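Local coordinates for SusD superfamily protein (Bacteroides thetaiotaomicron VPI-5482, PDB 3HDX) that probably binds polysaccharide at the outer membrane as part of carbohydrate uptake and use, at residues Y102-Q113 with P171-Y182. Numbering follows the deposited sequence. Where two conformers were deposited one is given.
Sequences YSEQNLKYDIAQ and PYQYGTQTNLYY
D110 spreads its carboxylate between two neighbouring tyrosines of the loop. Y181 OH donates to D110 OD1 at 2.6 Å, arriving nearly along the C-O axis, while Y182 OH donates to D110 OD2, also at 2.6 Å, on the syn side. A third phenol, that of Y102 just ahead of the N-cap residue S103, reaches OD2 from above the carboxylate plane, giving OD2 two donors. Putting an alanine in place of D110 would probably strip the hydroxyls of Y102, Y181 and Y182 of their common acceptor, leaving Y181 OH to Q113 NE2 and Y182 OH to its hydrogen bond with T14. Y181 OH is gripped a second time, by Q113 NE2 at 2.8 Å; the extended Q113 chain also sends NE2 back to Y109 O. With CG anti to its carbonyl carbon (chi1 -75°), Y109 carries its ring out to the loop. P171 CG sits over one face in a CH-pi contact, 4.1 Å from the ring centroid. Y174 points its edge at the face of Y109, planes 77° apart, and Y109 in turn gives its edge to the face of Y181 in an offset edge-to-face pair, completing an aromatic cluster. Y181 is sandwiched, with Y174 CD2 over the centre of one face and Y182 CD2 toward the rim of the opposite one. One water links N106 OD1 to Y182 N; another joins Y109 OH to Q173 O and G175 N. Farther out, Y22 bonds Q113 OE1, and Y174 OH donates to the backbone O of F194. In the helical, TPR-clan part of this SusD-family protein, the contact fastens the loop after helix 152-169 to the first turns of helix 104-129, with L18 of helix 11-30 against D110 and Y181, and F88 of helix 76-91 against Y102 and D110.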
loop_
_atom_site.group_PDB
_atom_site.type_symbol
_atom_site.label_atom_id
_atom_site.label_comp_id
_atom_site.label_asym_id
_atom_site.label_seq_id
_atom_site.Cartn_x
_atom_site.Cartn_y
_atom_site.Cartn_z
ATOM N N TYR A 102 10.629 25.311 -18.668
ATOM C CA TYR A 102 9.787 24.791 -17.585
ATOM C C TYR A 102 8.477 25.528 -17.628
ATOM O O TYR A 102 8.376 26.663 -17.199
ATOM C CB TYR A 102 10.468 24.971 -16.231
ATOM C CG TYR A 102 9.800 24.271 -15.063
ATOM C CD1 TYR A 102 9.603 22.881 -15.091
ATOM C CD2 TYR A 102 9.352 24.963 -13.962
ATOM C CE1 TYR A 102 9.042 22.204 -14.004
ATOM C CE2 TYR A 102 8.777 24.272 -12.843
ATOM C CZ TYR A 102 8.619 22.896 -12.897
ATOM O OH TYR A 102 8.087 22.224 -11.813
ATOM N N SER A 103 7.452 24.868 -18.158
ATOM C CA SER A 103 6.174 25.546 -18.406
ATOM C C SER A 103 5.295 25.604 -17.182
ATOM O O SER A 103 5.528 24.855 -16.217
ATOM C CB SER A 103 5.415 24.830 -19.534
ATOM O OG SER A 103 4.927 23.566 -19.089
ATOM N N GLU A 104 4.291 26.475 -17.219
ATOM C CA GLU A 104 3.295 26.552 -16.136
ATOM C C GLU A 104 2.626 25.188 -15.969
ATOM O O GLU A 104 2.363 24.769 -14.858
ATOM C CB GLU A 104 2.200 27.603 -16.384
ATOM C CG GLU A 104 1.240 27.763 -15.188
ATOM C CD GLU A 104 0.162 28.786 -15.406
ATOM O OE1 GLU A 104 -0.008 29.248 -16.553
ATOM O OE2 GLU A 104 -0.521 29.121 -14.421
ATOM N N GLN A 105 2.335 24.505 -17.094
ATOM C CA GLN A 105 1.711 23.182 -17.015
ATOM C C GLN A 105 2.658 22.169 -16.347
ATOM O O GLN A 105 2.201 21.354 -15.535
ATOM C CB GLN A 105 1.229 22.703 -18.398
ATOM C CG GLN A 105 0.407 21.410 -18.357
ATOM C CD GLN A 105 -0.798 21.565 -17.507
ATOM O OE1 GLN A 105 -0.885 20.967 -16.435
ATOM N NE2 GLN A 105 -1.707 22.455 -17.917
ATOM N N ASN A 106 3.960 22.224 -16.645
ATOM C CA ASN A 106 4.927 21.325 -16.034
ATOM C C ASN A 106 4.942 21.580 -14.522
ATOM O O ASN A 106 4.990 20.634 -13.733
ATOM C CB ASN A 106 6.302 21.560 -16.658
ATOM C CG ASN A 106 7.284 20.408 -16.499
ATOM O OD1 ASN A 106 8.243 20.329 -17.288
ATOM N ND2 ASN A 106 7.109 19.536 -15.472
ATOM N N LEU A 107 4.900 22.841 -14.122
ATOM C CA LEU A 107 4.837 23.168 -12.702
ATOM C C LEU A 107 3.579 22.572 -12.054
ATOM O O LEU A 107 3.663 21.966 -10.949
ATOM C CB LEU A 107 4.866 24.686 -12.461
ATOM C CG LEU A 107 4.713 25.170 -11.007
ATOM C CD1 LEU A 107 5.914 24.770 -10.100
ATOM C CD2 LEU A 107 4.431 26.652 -10.920
ATOM N N LYS A 108 2.431 22.766 -12.702
ATOM C CA LYS A 108 1.142 22.273 -12.147
ATOM C C LYS A 108 1.196 20.750 -11.967
ATOM O O LYS A 108 0.777 20.233 -10.934
ATOM C CB LYS A 108 -0.057 22.682 -13.022
ATOM C CG LYS A 108 -0.422 24.158 -12.907
ATOM C CD LYS A 108 -1.637 24.523 -13.788
ATOM C CE LYS A 108 -2.094 25.999 -13.621
ATOM N N TYR A 109 1.752 20.045 -12.953
ATOM C CA TYR A 109 1.889 18.591 -12.843
ATOM C C TYR A 109 2.786 18.196 -11.656
ATOM O O TYR A 109 2.468 17.282 -10.888
ATOM C CB TYR A 109 2.473 17.964 -14.110
ATOM C CG TYR A 109 1.566 17.845 -15.340
ATOM C CD1 TYR A 109 0.174 17.925 -15.256
ATOM C CD2 TYR A 109 2.120 17.513 -16.568
ATOM C CE1 TYR A 109 -0.627 17.765 -16.357
ATOM C CE2 TYR A 109 1.314 17.321 -17.704
ATOM C CZ TYR A 109 -0.053 17.451 -17.582
ATOM O OH TYR A 109 -0.848 17.245 -18.677
ATOM N N ASP A 110 3.928 18.865 -11.543
ATOM C CA ASP A 110 4.915 18.509 -10.533
ATOM C C ASP A 110 4.377 18.787 -9.129
ATOM O O ASP A 110 4.531 17.950 -8.219
ATOM C CB ASP A 110 6.238 19.286 -10.708
ATOM C CG ASP A 110 6.985 18.978 -11.999
ATOM O OD1 ASP A 110 6.544 18.129 -12.813
ATOM O OD2 ASP A 110 8.064 19.605 -12.164
ATOM N N ILE A 111 3.758 19.946 -8.962
ATOM C CA ILE A 111 3.146 20.354 -7.693
ATOM C C ILE A 111 2.066 19.339 -7.286
ATOM O O ILE A 111 1.993 18.928 -6.125
ATOM C CB ILE A 111 2.506 21.785 -7.777
ATOM C CG1 ILE A 111 3.586 22.882 -7.962
ATOM C CG2 ILE A 111 1.659 22.077 -6.559
ATOM C CD1 ILE A 111 4.506 23.087 -6.792
ATOM N N ALA A 112 1.224 18.952 -8.243
ATOM C CA ALA A 112 0.144 18.009 -7.943
ATOM C C ALA A 112 0.698 16.652 -7.447
ATOM O O ALA A 112 0.153 16.061 -6.510
ATOM C CB ALA A 112 -0.784 17.857 -9.144
ATOM N N GLN A 113 1.787 16.186 -8.061
ATOM C CA GLN A 113 2.432 14.944 -7.647
ATOM C C GLN A 113 2.967 15.035 -6.240
ATOM O O GLN A 113 2.698 14.131 -5.434
ATOM C CB GLN A 113 3.515 14.524 -8.615
ATOM C CG GLN A 113 2.985 14.049 -9.970
ATOM C CD GLN A 113 4.080 13.936 -10.990
ATOM O OE1 GLN A 113 4.802 12.930 -11.053
ATOM N NE2 GLN A 113 4.195 14.976 -11.834
ATOM N N PRO A 171 -2.843 14.438 -14.361
ATOM C CA PRO A 171 -3.404 13.810 -15.542
ATOM C C PRO A 171 -3.528 12.286 -15.353
ATOM O O PRO A 171 -3.047 11.715 -14.365
ATOM C CB PRO A 171 -2.364 14.151 -16.616
ATOM C CG PRO A 171 -1.061 14.003 -15.858
ATOM C CD PRO A 171 -1.373 14.543 -14.454
ATOM N N TYR A 172 -4.245 11.651 -16.268
ATOM C CA TYR A 172 -4.293 10.182 -16.353
ATOM C C TYR A 172 -2.932 9.653 -16.850
ATOM O O TYR A 172 -2.406 8.686 -16.293
ATOM C CB TYR A 172 -5.419 9.698 -17.235
ATOM C CG TYR A 172 -6.771 9.997 -16.654
ATOM C CD1 TYR A 172 -7.194 9.357 -15.494
ATOM C CD2 TYR A 172 -7.676 10.866 -17.269
ATOM C CE1 TYR A 172 -8.429 9.590 -14.954
ATOM C CE2 TYR A 172 -8.922 11.094 -16.719
ATOM C CZ TYR A 172 -9.307 10.444 -15.549
ATOM O OH TYR A 172 -10.557 10.661 -14.993
ATOM N N GLN A 173 -2.403 10.286 -17.916
ATOM C CA GLN A 173 -1.093 9.946 -18.491
ATOM C C GLN A 173 -0.302 11.223 -18.713
ATOM O O GLN A 173 -0.898 12.295 -18.942
ATOM C CB GLN A 173 -1.251 9.139 -19.778
ATOM C CG GLN A 173 -1.877 7.788 -19.505
ATOM C CD GLN A 173 -1.792 6.817 -20.636
ATOM O OE1 GLN A 173 -0.751 6.649 -21.241
ATOM N NE2 GLN A 173 -2.882 6.109 -20.890
ATOM N N TYR A 174 1.018 11.089 -18.684
ATOM C CA TYR A 174 1.939 12.233 -18.765
ATOM C C TYR A 174 2.600 12.368 -20.125
ATOM O O TYR A 174 3.280 11.470 -20.560
ATOM C CB TYR A 174 3.017 12.094 -17.705
ATOM C CG TYR A 174 2.511 12.328 -16.295
ATOM C CD1 TYR A 174 1.967 11.309 -15.531
ATOM C CD2 TYR A 174 2.585 13.606 -15.724
ATOM C CE1 TYR A 174 1.498 11.573 -14.228
ATOM C CE2 TYR A 174 2.122 13.865 -14.453
ATOM C CZ TYR A 174 1.590 12.824 -13.700
ATOM O OH TYR A 174 1.151 13.122 -12.433
ATOM N N GLY A 175 2.431 13.541 -20.725
ATOM C CA GLY A 175 3.066 13.904 -21.965
ATOM C C GLY A 175 2.430 13.346 -23.214
ATOM O O GLY A 175 1.595 12.445 -23.169
ATOM N N THR A 176 2.864 13.894 -24.348
ATOM C CA THR A 176 2.476 13.413 -25.669
ATOM C C THR A 176 3.742 13.303 -26.471
ATOM O O THR A 176 4.801 13.789 -26.053
ATOM C CB THR A 176 1.510 14.364 -26.409
ATOM O OG1 THR A 176 2.154 15.617 -26.658
ATOM C CG2 THR A 176 0.224 14.552 -25.606
ATOM N N GLN A 177 3.625 12.713 -27.653
ATOM C CA GLN A 177 4.802 12.551 -28.492
ATOM C C GLN A 177 5.434 13.907 -28.922
ATOM O O GLN A 177 6.661 13.991 -29.082
ATOM C CB GLN A 177 4.451 11.703 -29.706
ATOM C CG GLN A 177 5.671 11.197 -30.401
ATOM C CD GLN A 177 5.324 10.264 -31.531
ATOM O OE1 GLN A 177 4.171 10.205 -31.988
ATOM N NE2 GLN A 177 6.328 9.535 -32.002
ATOM N N THR A 178 4.600 14.930 -29.069
ATOM C CA THR A 178 5.008 16.283 -29.458
ATOM C C THR A 178 5.376 17.172 -28.261
ATOM O O THR A 178 6.155 18.124 -28.415
ATOM C CB THR A 178 3.931 16.963 -30.384
ATOM O OG1 THR A 178 2.659 16.992 -29.751
ATOM C CG2 THR A 178 3.733 16.173 -31.617
ATOM N N ASN A 179 4.892 16.818 -27.060
ATOM C CA ASN A 179 5.072 17.583 -25.850
ATOM C C ASN A 179 5.478 16.607 -24.736
ATOM O O ASN A 179 4.633 16.212 -23.925
ATOM C CB ASN A 179 3.735 18.286 -25.567
ATOM C CG ASN A 179 3.797 19.237 -24.415
ATOM O OD1 ASN A 179 4.865 19.540 -23.904
ATOM N ND2 ASN A 179 2.633 19.710 -23.986
ATOM N N LEU A 180 6.740 16.191 -24.727
ATOM C CA LEU A 180 7.226 15.206 -23.759
ATOM C C LEU A 180 7.173 15.729 -22.334
ATOM O O LEU A 180 7.229 16.933 -22.094
ATOM C CB LEU A 180 8.649 14.740 -24.106
ATOM C CG LEU A 180 8.856 14.043 -25.479
ATOM C CD1 LEU A 180 10.336 13.801 -25.756
ATOM C CD2 LEU A 180 8.056 12.733 -25.593
ATOM N N TYR A 181 7.000 14.804 -21.387
ATOM C CA TYR A 181 7.037 15.139 -19.957
ATOM C C TYR A 181 8.357 14.599 -19.443
ATOM O O TYR A 181 8.565 13.397 -19.393
ATOM C CB TYR A 181 5.842 14.565 -19.206
ATOM C CG TYR A 181 5.892 14.886 -17.739
ATOM C CD1 TYR A 181 5.616 16.176 -17.262
ATOM C CD2 TYR A 181 6.274 13.905 -16.802
ATOM C CE1 TYR A 181 5.683 16.467 -15.869
ATOM C CE2 TYR A 181 6.366 14.193 -15.436
ATOM C CZ TYR A 181 6.074 15.452 -14.972
ATOM O OH TYR A 181 6.205 15.699 -13.627
ATOM N N TYR A 182 9.282 15.507 -19.098
ATOM C CA TYR A 182 10.605 15.120 -18.680
ATOM C C TYR A 182 11.220 14.013 -19.564
ATOM O O TYR A 182 11.764 13.006 -19.067
ATOM C CB TYR A 182 10.595 14.752 -17.200
ATOM C CG TYR A 182 10.438 15.930 -16.258
ATOM C CD1 TYR A 182 11.266 17.061 -16.342
ATOM C CD2 TYR A 182 9.525 15.885 -15.200
ATOM C CE1 TYR A 182 11.148 18.112 -15.436
ATOM C CE2 TYR A 182 9.409 16.935 -14.275
ATOM C CZ TYR A 182 10.241 18.058 -14.403
ATOM O OH TYR A 182 10.161 19.102 -13.534
HETATM O O HOH W 1 8.633 18.323 -19.069
HETATM O O HOH W 2 -0.097 14.822 -20.016
#